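Local coordinates for protein phosphate transporter (Thermotoga maritima MSB8, PDB 6L85) that probably imports phosphate across the membrane by coupling it to sodium ions, as a bacterial relative of the human SLC20 carriers, at residues D22-N25 and S26-A30; A42-A45 and M46-F50; L303-K306 and V307-T310; L342-T346 and T347-V351. One frame throughout, in Å; residues are numbered along the deposited sequence.

Interaction 1 of 4, residues D22-N25 and S26-A30. With NA (sodium ion), chain S; NA (sodium ion), chain Q.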
loop_
_atom_site.group_PDB
_atom_site.type_symbol
_atom_site.label_atom_id
_atom_site.label_comp_id
_atom_site.label_asym_id
_atom_site.label_seq_id
_atom_site.Cartn_x
_atom_site.Cartn_y
_atom_site.Cartn_z
ATOM N N ASP B 22 14.025 -3.743 17.604
ATOM C CA ASP B 22 14.233 -2.689 16.627
ATOM C C ASP B 22 13.055 -1.750 16.412
ATOM O O ASP B 22 13.227 -0.771 15.674
ATOM C CB ASP B 22 14.602 -3.292 15.265
ATOM C CG ASP B 22 16.010 -3.889 15.232
ATOM O OD1 ASP B 22 16.720 -3.847 16.247
ATOM O OD2 ASP B 22 16.395 -4.418 14.179
ATOM N N VAL B 23 11.863 -2.010 16.977
ATOM C CA VAL B 23 10.792 -1.035 16.727
ATOM C C VAL B 23 11.213 0.376 17.161
ATOM O O VAL B 23 10.890 1.367 16.477
ATOM C CB VAL B 23 9.463 -1.494 17.377
ATOM C CG1 VAL B 23 9.583 -1.632 18.889
ATOM C CG2 VAL B 23 8.314 -0.550 16.976
ATOM N N ALA B 24 12.020 0.484 18.224
ATOM C CA ALA B 24 12.567 1.783 18.641
ATOM C C ALA B 24 13.233 2.535 17.492
ATOM O O ALA B 24 13.086 3.763 17.395
ATOM C CB ALA B 24 13.569 1.605 19.784
ATOM N N ASN B 25 13.929 1.814 16.592
ATOM C CA ASN B 25 14.688 2.472 15.523
ATOM C C ASN B 25 13.789 3.289 14.597
ATOM O O ASN B 25 14.264 4.215 13.923
ATOM C CB ASN B 25 15.452 1.456 14.654
ATOM C CG ASN B 25 16.441 0.585 15.436
ATOM O OD1 ASN B 25 16.590 0.689 16.661
ATOM N ND2 ASN B 25 17.116 -0.302 14.708
ATOM N N SER B 26 12.522 2.909 14.467
ATOM C CA SER B 26 11.619 3.671 13.619
ATOM C C SER B 26 10.663 4.553 14.403
ATOM O O SER B 26 10.354 5.655 13.942
ATOM C CB SER B 26 10.805 2.738 12.712
ATOM O OG SER B 26 9.957 1.897 13.459
ATOM N N MET B 27 10.213 4.120 15.585
ATOM C CA MET B 27 9.133 4.826 16.268
ATOM C C MET B 27 9.573 5.693 17.450
ATOM O O MET B 27 8.745 6.462 17.944
ATOM C CB MET B 27 8.063 3.830 16.755
ATOM C CG MET B 27 7.278 3.162 15.610
ATOM S SD MET B 27 6.342 4.345 14.584
ATOM C CE MET B 27 5.736 3.264 13.300
ATOM N N ALA B 28 10.829 5.613 17.919
ATOM C CA ALA B 28 11.209 6.389 19.096
ATOM C C ALA B 28 11.150 7.891 18.832
ATOM O O ALA B 28 10.823 8.651 19.738
ATOM C CB ALA B 28 12.607 5.988 19.576
ATOM N N THR B 29 11.461 8.342 17.617
ATOM C CA THR B 29 11.324 9.764 17.310
ATOM C C THR B 29 9.883 10.232 17.513
ATOM O O THR B 29 9.637 11.236 18.193
ATOM C CB THR B 29 11.784 10.049 15.875
ATOM O OG1 THR B 29 11.151 9.128 14.982
ATOM C CG2 THR B 29 13.313 9.893 15.742
ATOM N N ALA B 30 8.916 9.504 16.936
ATOM C CA ALA B 30 7.509 9.892 17.012
ATOM C C ALA B 30 6.972 9.753 18.430
ATOM O O ALA B 30 6.177 10.583 18.878
ATOM C CB ALA B 30 6.662 9.047 16.040
HETATM NA NA NA S . 9.199 9.971 13.432
HETATM NA NA NA Q . 18.511 -2.915 17.359
HETATM O O HOH W 1 11.831 -0.400 13.046
HETATM O O HOH W 2 13.245 6.408 16.068
HETATM O O HOH W 3 17.313 -1.153 18.422
#

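Interaction 2 of 4, residues A42-A45 and M46-F50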
loop_
_atom_site.group_PDB
_atom_site.type_symbol
_atom_site.label_atom_id
_atom_site.label_comp_id
_atom_site.label_asym_id
_atom_site.label_seq_id
_atom_site.Cartn_x
_atom_site.Cartn_y
_atom_site.Cartn_z
ATOM N N ALA B 42 3.168 0.928 17.984
ATOM C CA ALA B 42 3.292 -0.510 17.776
ATOM C C ALA B 42 2.357 -0.999 16.670
ATOM O O ALA B 42 2.767 -1.790 15.815
ATOM C CB ALA B 42 3.034 -1.252 19.088
ATOM N N LEU B 43 1.100 -0.531 16.655
ATOM C CA LEU B 43 0.159 -1.012 15.630
ATOM C C LEU B 43 0.575 -0.565 14.225
ATOM O O LEU B 43 0.551 -1.361 13.248
ATOM C CB LEU B 43 -1.257 -0.530 15.959
ATOM C CG LEU B 43 -1.833 -1.095 17.261
ATOM C CD1 LEU B 43 -3.137 -0.370 17.709
ATOM C CD2 LEU B 43 -2.044 -2.597 17.159
ATOM N N ILE B 44 0.969 0.706 14.105
ATOM C CA ILE B 44 1.463 1.209 12.828
ATOM C C ILE B 44 2.661 0.388 12.366
ATOM O O ILE B 44 2.716 -0.068 11.210
ATOM C CB ILE B 44 1.826 2.702 12.930
ATOM C CG1 ILE B 44 0.647 3.525 13.435
ATOM C CG2 ILE B 44 2.292 3.224 11.579
ATOM C CD1 ILE B 44 0.973 4.988 13.611
ATOM N N ALA B 45 3.641 0.191 13.261
ATOM C CA ALA B 45 4.851 -0.537 12.881
ATOM C C ALA B 45 4.513 -1.952 12.465
ATOM O O ALA B 45 5.124 -2.490 11.546
ATOM C CB ALA B 45 5.859 -0.556 14.027
ATOM N N MET B 46 3.539 -2.573 13.139
ATOM C CA MET B 46 3.118 -3.920 12.773
ATOM C C MET B 46 2.763 -3.992 11.303
ATOM O O MET B 46 3.162 -4.927 10.598
ATOM C CB MET B 46 1.915 -4.344 13.610
ATOM C CG MET B 46 2.286 -4.850 14.975
ATOM S SD MET B 46 0.818 -5.472 15.802
ATOM C CE MET B 46 0.866 -7.196 15.325
ATOM N N PHE B 47 2.000 -3.010 10.826
ATOM C CA PHE B 47 1.631 -3.069 9.412
ATOM C C PHE B 47 2.812 -2.729 8.496
ATOM O O PHE B 47 3.031 -3.404 7.480
ATOM C CB PHE B 47 0.432 -2.161 9.126
ATOM C CG PHE B 47 -0.440 -2.686 8.034
ATOM C CD1 PHE B 47 -0.114 -2.463 6.698
ATOM C CD2 PHE B 47 -1.555 -3.459 8.332
ATOM C CE1 PHE B 47 -0.909 -2.977 5.676
ATOM C CE2 PHE B 47 -2.349 -3.970 7.327
ATOM C CZ PHE B 47 -2.024 -3.733 5.990
ATOM N N LEU B 48 3.606 -1.712 8.858
ATOM C CA LEU B 48 4.641 -1.214 7.951
ATOM C C LEU B 48 5.854 -2.153 7.870
ATOM O O LEU B 48 6.437 -2.316 6.789
ATOM C CB LEU B 48 5.066 0.197 8.365
ATOM C CG LEU B 48 4.334 1.389 7.729
ATOM C CD1 LEU B 48 4.407 1.382 6.198
ATOM C CD2 LEU B 48 2.893 1.432 8.186
ATOM N N GLU B 49 6.251 -2.769 8.996
ATOM C CA GLU B 49 7.328 -3.759 8.988
ATOM C C GLU B 49 6.961 -4.931 8.081
ATOM O O GLU B 49 7.777 -5.394 7.267
ATOM C CB GLU B 49 7.589 -4.282 10.410
ATOM C CG GLU B 49 8.076 -3.280 11.443
ATOM C CD GLU B 49 9.568 -3.049 11.313
ATOM O OE1 GLU B 49 10.234 -3.929 10.729
ATOM O OE2 GLU B 49 10.064 -1.998 11.763
ATOM N N PHE B 50 5.728 -5.433 8.226
ATOM C CA PHE B 50 5.294 -6.568 7.416
ATOM C C PHE B 50 5.261 -6.179 5.947
ATOM O O PHE B 50 5.689 -6.948 5.084
ATOM C CB PHE B 50 3.927 -7.075 7.906
ATOM C CG PHE B 50 3.276 -8.082 6.988
ATOM C CD1 PHE B 50 3.613 -9.430 7.053
ATOM C CD2 PHE B 50 2.327 -7.677 6.051
ATOM C CE1 PHE B 50 3.012 -10.356 6.195
ATOM C CE2 PHE B 50 1.707 -8.611 5.194
ATOM C CZ PHE B 50 2.042 -9.934 5.266
#

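Interaction 3 of 4, residues L303-K306 and V307-T310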
loop_
_atom_site.group_PDB
_atom_site.type_symbol
_atom_site.label_atom_id
_atom_site.label_comp_id
_atom_site.label_asym_id
_atom_site.label_seq_id
_atom_site.Cartn_x
_atom_site.Cartn_y
_atom_site.Cartn_z
ATOM N N LEU B 303 6.644 -7.268 22.647
ATOM C CA LEU B 303 7.834 -7.063 23.459
ATOM C C LEU B 303 8.512 -5.726 23.184
ATOM O O LEU B 303 9.136 -5.152 24.082
ATOM C CB LEU B 303 8.796 -8.241 23.260
ATOM C CG LEU B 303 10.065 -8.245 24.116
ATOM C CD1 LEU B 303 9.728 -7.991 25.595
ATOM C CD2 LEU B 303 10.834 -9.559 23.936
ATOM N N GLY B 304 8.395 -5.209 21.958
ATOM C CA GLY B 304 9.056 -3.959 21.616
ATOM C C GLY B 304 8.501 -2.774 22.365
ATOM O O GLY B 304 9.176 -1.736 22.479
ATOM N N GLN B 305 7.309 -2.948 22.940
ATOM C CA GLN B 305 6.561 -1.934 23.666
ATOM C C GLN B 305 7.230 -1.718 25.018
ATOM O O GLN B 305 6.580 -1.272 25.971
ATOM C CB GLN B 305 5.086 -2.363 23.830
ATOM C CG GLN B 305 4.169 -2.096 22.613
ATOM C CD GLN B 305 2.667 -2.020 22.965
ATOM O OE1 GLN B 305 2.184 -1.002 23.454
ATOM N NE2 GLN B 305 1.930 -3.086 22.685
ATOM N N LYS B 306 8.506 -2.124 25.132
ATOM C CA LYS B 306 9.334 -1.838 26.303
ATOM C C LYS B 306 10.597 -1.057 25.953
ATOM O O LYS B 306 10.790 0.049 26.472
ATOM C CB LYS B 306 9.668 -3.152 27.024
ATOM C CG LYS B 306 8.532 -3.658 27.943
ATOM C CD LYS B 306 7.422 -4.360 27.163
ATOM C CE LYS B 306 6.252 -4.731 28.072
ATOM N NZ LYS B 306 5.351 -3.566 28.383
ATOM N N VAL B 307 11.444 -1.561 25.051
ATOM C CA VAL B 307 12.671 -0.851 24.672
ATOM C C VAL B 307 12.377 0.405 23.849
ATOM O O VAL B 307 13.207 1.341 23.805
ATOM C CB VAL B 307 13.586 -1.853 23.940
ATOM C CG1 VAL B 307 12.773 -2.599 22.899
ATOM C CG2 VAL B 307 14.824 -1.182 23.316
ATOM N N MET B 308 11.195 0.469 23.217
ATOM C CA MET B 308 10.799 1.687 22.514
ATOM C C MET B 308 10.717 2.875 23.472
ATOM O O MET B 308 11.331 3.923 23.229
ATOM C CB MET B 308 9.459 1.465 21.806
ATOM C CG MET B 308 9.196 2.368 20.635
ATOM S SD MET B 308 7.517 2.148 20.008
ATOM C CE MET B 308 6.998 0.552 20.675
ATOM N N GLU B 309 9.941 2.740 24.562
ATOM C CA GLU B 309 9.826 3.817 25.551
ATOM C C GLU B 309 10.940 3.765 26.596
ATOM O O GLU B 309 10.715 3.991 27.789
ATOM C CB GLU B 309 8.455 3.725 26.220
ATOM C CG GLU B 309 8.168 2.334 26.786
ATOM C CD GLU B 309 7.018 2.289 27.776
ATOM O OE1 GLU B 309 7.072 3.025 28.786
ATOM O OE2 GLU B 309 6.074 1.498 27.552
ATOM N N THR B 310 12.146 3.489 26.150
ATOM C CA THR B 310 13.433 3.614 26.816
ATOM C C THR B 310 14.432 4.317 25.912
ATOM O O THR B 310 15.279 5.079 26.395
ATOM C CB THR B 310 13.951 2.231 27.242
ATOM O OG1 THR B 310 13.030 1.658 28.182
ATOM C CG2 THR B 310 15.332 2.330 27.877
#

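Interaction 4 of 4, residues L342-T346 and T347-V351. With NA (sodium ion), chain R; NA (sodium ion), chain Q; PO4 (phosphate ion), chain P.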
loop_
_atom_site.group_PDB
_atom_site.type_symbol
_atom_site.label_atom_id
_atom_site.label_comp_id
_atom_site.label_asym_id
_atom_site.label_seq_id
_atom_site.Cartn_x
_atom_site.Cartn_y
_atom_site.Cartn_z
ATOM N N LEU B 342 22.547 -5.473 0.613
ATOM C CA LEU B 342 23.474 -5.398 1.738
ATOM C C LEU B 342 22.722 -5.547 3.054
ATOM O O LEU B 342 21.837 -4.737 3.337
ATOM C CB LEU B 342 24.219 -4.064 1.728
ATOM C CG LEU B 342 25.078 -3.851 0.486
ATOM C CD1 LEU B 342 25.571 -2.412 0.356
ATOM C CD2 LEU B 342 26.232 -4.848 0.516
ATOM N N PRO B 343 23.055 -6.528 3.895
ATOM C CA PRO B 343 22.486 -6.584 5.245
ATOM C C PRO B 343 23.214 -5.588 6.139
ATOM O O PRO B 343 24.411 -5.728 6.415
ATOM C CB PRO B 343 22.744 -8.031 5.684
ATOM C CG PRO B 343 23.489 -8.675 4.565
ATOM C CD PRO B 343 24.020 -7.614 3.677
ATOM N N ILE B 344 22.463 -4.611 6.632
ATOM C CA ILE B 344 22.932 -3.402 7.298
ATOM C C ILE B 344 22.321 -3.385 8.692
ATOM O O ILE B 344 21.303 -4.035 8.954
ATOM C CB ILE B 344 22.511 -2.171 6.441
ATOM C CG1 ILE B 344 23.426 -2.056 5.238
ATOM C CG2 ILE B 344 22.443 -0.866 7.156
ATOM C CD1 ILE B 344 24.742 -2.432 5.563
ATOM N N SER B 345 22.958 -2.663 9.604
ATOM C CA SER B 345 22.372 -2.431 10.915
ATOM C C SER B 345 21.571 -1.137 10.890
ATOM O O SER B 345 22.131 -0.066 10.648
ATOM C CB SER B 345 23.435 -2.367 12.003
ATOM O OG SER B 345 22.827 -1.972 13.220
ATOM N N THR B 346 20.261 -1.235 11.154
ATOM C CA THR B 346 19.431 -0.036 11.198
ATOM C C THR B 346 19.632 0.715 12.507
ATOM O O THR B 346 19.479 1.935 12.540
ATOM C CB THR B 346 17.943 -0.393 11.005
ATOM O OG1 THR B 346 17.484 -1.173 12.115
ATOM C CG2 THR B 346 17.748 -1.205 9.725
ATOM N N THR B 347 19.947 -0.003 13.589
ATOM C CA THR B 347 20.320 0.631 14.853
ATOM C C THR B 347 21.482 1.615 14.678
ATOM O O THR B 347 21.390 2.793 15.069
ATOM C CB THR B 347 20.693 -0.460 15.853
ATOM O OG1 THR B 347 19.707 -1.507 15.814
ATOM C CG2 THR B 347 20.811 0.107 17.247
ATOM N N HIS B 348 22.585 1.146 14.068
ATOM C CA HIS B 348 23.765 1.996 13.895
ATOM C C HIS B 348 23.497 3.117 12.920
ATOM O O HIS B 348 24.035 4.222 13.090
ATOM C CB HIS B 348 24.964 1.170 13.426
ATOM C CG HIS B 348 25.293 0.039 14.346
ATOM N ND1 HIS B 348 26.097 -1.013 13.974
ATOM C CD2 HIS B 348 24.888 -0.226 15.612
ATOM C CE1 HIS B 348 26.182 -1.874 14.972
ATOM N NE2 HIS B 348 25.457 -1.422 15.978
ATOM N N VAL B 349 22.655 2.870 11.914
ATOM C CA VAL B 349 22.306 3.946 10.988
ATOM C C VAL B 349 21.491 5.015 11.700
ATOM O O VAL B 349 21.671 6.210 11.450
ATOM C CB VAL B 349 21.566 3.403 9.755
ATOM C CG1 VAL B 349 20.987 4.549 8.936
ATOM C CG2 VAL B 349 22.524 2.555 8.895
ATOM N N VAL B 350 20.580 4.618 12.596
ATOM C CA VAL B 350 19.803 5.631 13.301
ATOM C C VAL B 350 20.733 6.467 14.167
ATOM O O VAL B 350 20.640 7.699 14.201
ATOM C CB VAL B 350 18.681 4.998 14.150
ATOM C CG1 VAL B 350 17.950 6.090 14.882
ATOM C CG2 VAL B 350 17.692 4.300 13.304
ATOM N N VAL B 351 21.624 5.792 14.899
ATOM C CA VAL B 351 22.612 6.488 15.719
ATOM C C VAL B 351 23.407 7.477 14.868
ATOM O O VAL B 351 23.608 8.634 15.250
ATOM C CB VAL B 351 23.533 5.471 16.413
ATOM C CG1 VAL B 351 24.826 6.152 16.888
ATOM C CG2 VAL B 351 22.798 4.803 17.558
HETATM NA NA NA R . 19.764 -5.502 8.319
HETATM NA NA NA Q . 18.511 -2.915 17.359
HETATM P P PO4 P . 19.689 -4.148 13.090
HETATM O O1 PO4 P . 20.260 -2.951 13.848
HETATM O O2 PO4 P . 20.773 -5.043 12.528
HETATM O O3 PO4 P . 18.843 -3.612 11.940
HETATM O O4 PO4 P . 18.866 -5.022 14.024
HETATM O O HOH W 3 17.313 -1.153 18.422
HETATM O O HOH W 4 19.770 -7.556 7.353
#

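Interaction 1 of 4, residues D22-N25 and S26-A30
Val23 O is held by two backbone donors in this part of helix 2-32: Met27 N at 3.0 Å arrives almost in line with the C=O (164°), while Ser26 N comes in above the carbonyl plane. Ala24 O accepts from Ala28 N at 3.0 Å. The Thr29 amide lacks a helical partner, and a water takes over, accepting from Thr29 N while donating to Ala24 O. A second water donates to Asp22 O and accepts from Ser26 OG, and the same hydroxyl is hydrogen-bonded to Ser251.

Apolar contact is slight. CG2 of Val23, which lies opposite the backbone N, meets CG of Met27 at 4.1 Å, and the side chains slant across one another.

Two sodium ions lie toward the two ends of the segment. Asp22 OD1 binds one at 2.3 Å, with Asn21, Val104 and Thr347, while OD2 is hydrogen-bonded to His254. A water bound to that ion donates to Asn25 OD1 at 2.6 Å; ND2 of Asn25 bonds to Thr346. At the far end Thr29 OG1 holds the other sodium at 2.6 Å, beside Gln243, Ser247 and Asp327. Such a kinked, partly water-bonded membrane helix that offers ligands to two ions is consistent with a sodium-coupled transport site.

Interaction 2 of 4, residues A42-A45 and M46-F50
Ile44 lays its CG2 methyl against CD2 of Leu48 at 3.9 Å, the two side chains lying next to each other and pointing the same way. This is i to i+4 packing on one face of the membrane helix 38-56. That methyl faces onward along the helix because CG2 stands opposite the backbone N while CG1 (chi1 -55°) turns back beside it. One turn supplies four regular bonds: Met46 N to Ala42 O, Phe47 N to Leu43 O, Leu48 N to Ile44 O and Glu49 N to Ala45 O. They range from 2.8 Å for Glu49 N to Ala45 O up to 3.3 Å for Phe47 N to Leu43 O, so the helix runs here without the breaks of a kinked one.

Another face is formed by Leu43 and Met46, whose CD2 and SD atoms lie 4.3 Å apart. It turns to the second subunit: Leu43 packs on Val216, Met46 on Phe215, and Phe50 meets Phe209 in a T-shaped pair, those three partners all belonging to that subunit. The contact therefore forms part of the dimer interface, whereas Ile44 and Leu48 rest on helix 231-258 of their own chain.

Glu49 points its carboxylate to His254, which is hydrogen-bonded to OE1. A bend at chi2 (-81°) carries the group there, and CG of Glu49 itself sits only 3.1 Å from Ala45 O.

Interaction 3 of 4, residues L303-K306 and V307-T310
Met308 folds back over the turn before it, its CE methyl lying 3.6 Å from Gly304 O and 3.9 Å from Gln305 CA. Beneath it, Met308 N bonds to Gly304 O at 3.1 Å. CG of Met308 runs opposite the backbone N (chi1 -156°) and the chain bends only at chi3, which turns the methyl back toward Gly304 and Gln305. At the end of the turn, Thr310 OG1 donates to Lys306 O at 3.2 Å, tilted 31° out of the carbonyl plane. With a valine at Thr310, Lys306 O would probably be left without this hydroxyl donor, weakening a turn that has few other bonds. Glu309 adds its CG at 3.5 Å from the same oxygen. Its carboxylate does not pair with the lysine, since Lys306 NZ and Glu309 OE2 stay 5.2 Å apart; Glu309 OE2 instead comes to 3.2 Å from Gln305 O, a close approach of two acceptors and not a bond.

In the next shell, Gln305 NE2 is hydrogen-bonded to Phe301 O, which ties the turn back to the preceding helix 286-302. The break between them falls at Leu303, the first residue to leave helical geometry.

The short, irregular helix 304-311 resumes helical structure among its neighbours: Met308 rests on Val23 and Met27 of helix 2-32, Gln305 on Val38 and Ala42 of helix 38-56, and Leu303 reaches Leu95 and Thr98 of helix 76-99.

Interaction 4 of 4, residues L342-T346 and T347-V351
Ser345 sets its OG opposite the backbone N (chi1 173°), over the centre of the His348 ring and 3.2 Å from His348 N. That amide donates almost straight (172°), so Ser345 is the N-cap of helix 346-357. CB of Ser345 adds a CH-pi contact to the same ring face. Thr347 OG1 lies opposite its carbonyl carbon (chi1 -46°), which turns it toward the anion and a sodium ion.

These residues grip the phosphate through two of its oxygens. O1 accepts from Ser345 OG at 2.8 Å, from Thr347 N at 3.0 Å and from Thr347 OG1 at 2.5 Å. O3 accepts from Thr346 N at 2.9 Å and from Thr346 OG1. Further hydroxyl bonds come from Ser105, Thr106 and Thr107.

Were His348 an alanine, the Ser345 side chain would probably lose the ring face it lies over, and Trp378 its ring partner.

Two sodium ions flank this site: Ile344 O binds one at 2.2 Å, with Thr107, Asn257 and Asp258, and Thr347 OG1 binds the other at 2.4 Å. Thr347 OG1 therefore touches both cation and anion. The amide and hydroxyl donors, the helix start and the flanking cations would together probably stabilise the anion's negative charge and couple its binding to sodium.

In the fold
The phosphate and sodium region joins interactions 1 and 4. They share one sodium ion and its bound water, and Asn25 ND2 probably donates to Thr346 OG1 at 2.8 Å and Thr347 OG1 at 3.1 Å, positioning two of the phosphate's donors. Behind them, interaction 2 packs on interaction 1, Val23 CG2 lying 3.8 Å from Ala45 CB, and His254 bridges Asp22 and Glu49 of the two. Interaction 3 adds to this packing, with Met27 CB 3.7 Å from Met308 SD. Interactions 2 and 3 stay outside the phosphate site: their nearest atoms are about 7 Å and about 9 Å from interaction 4.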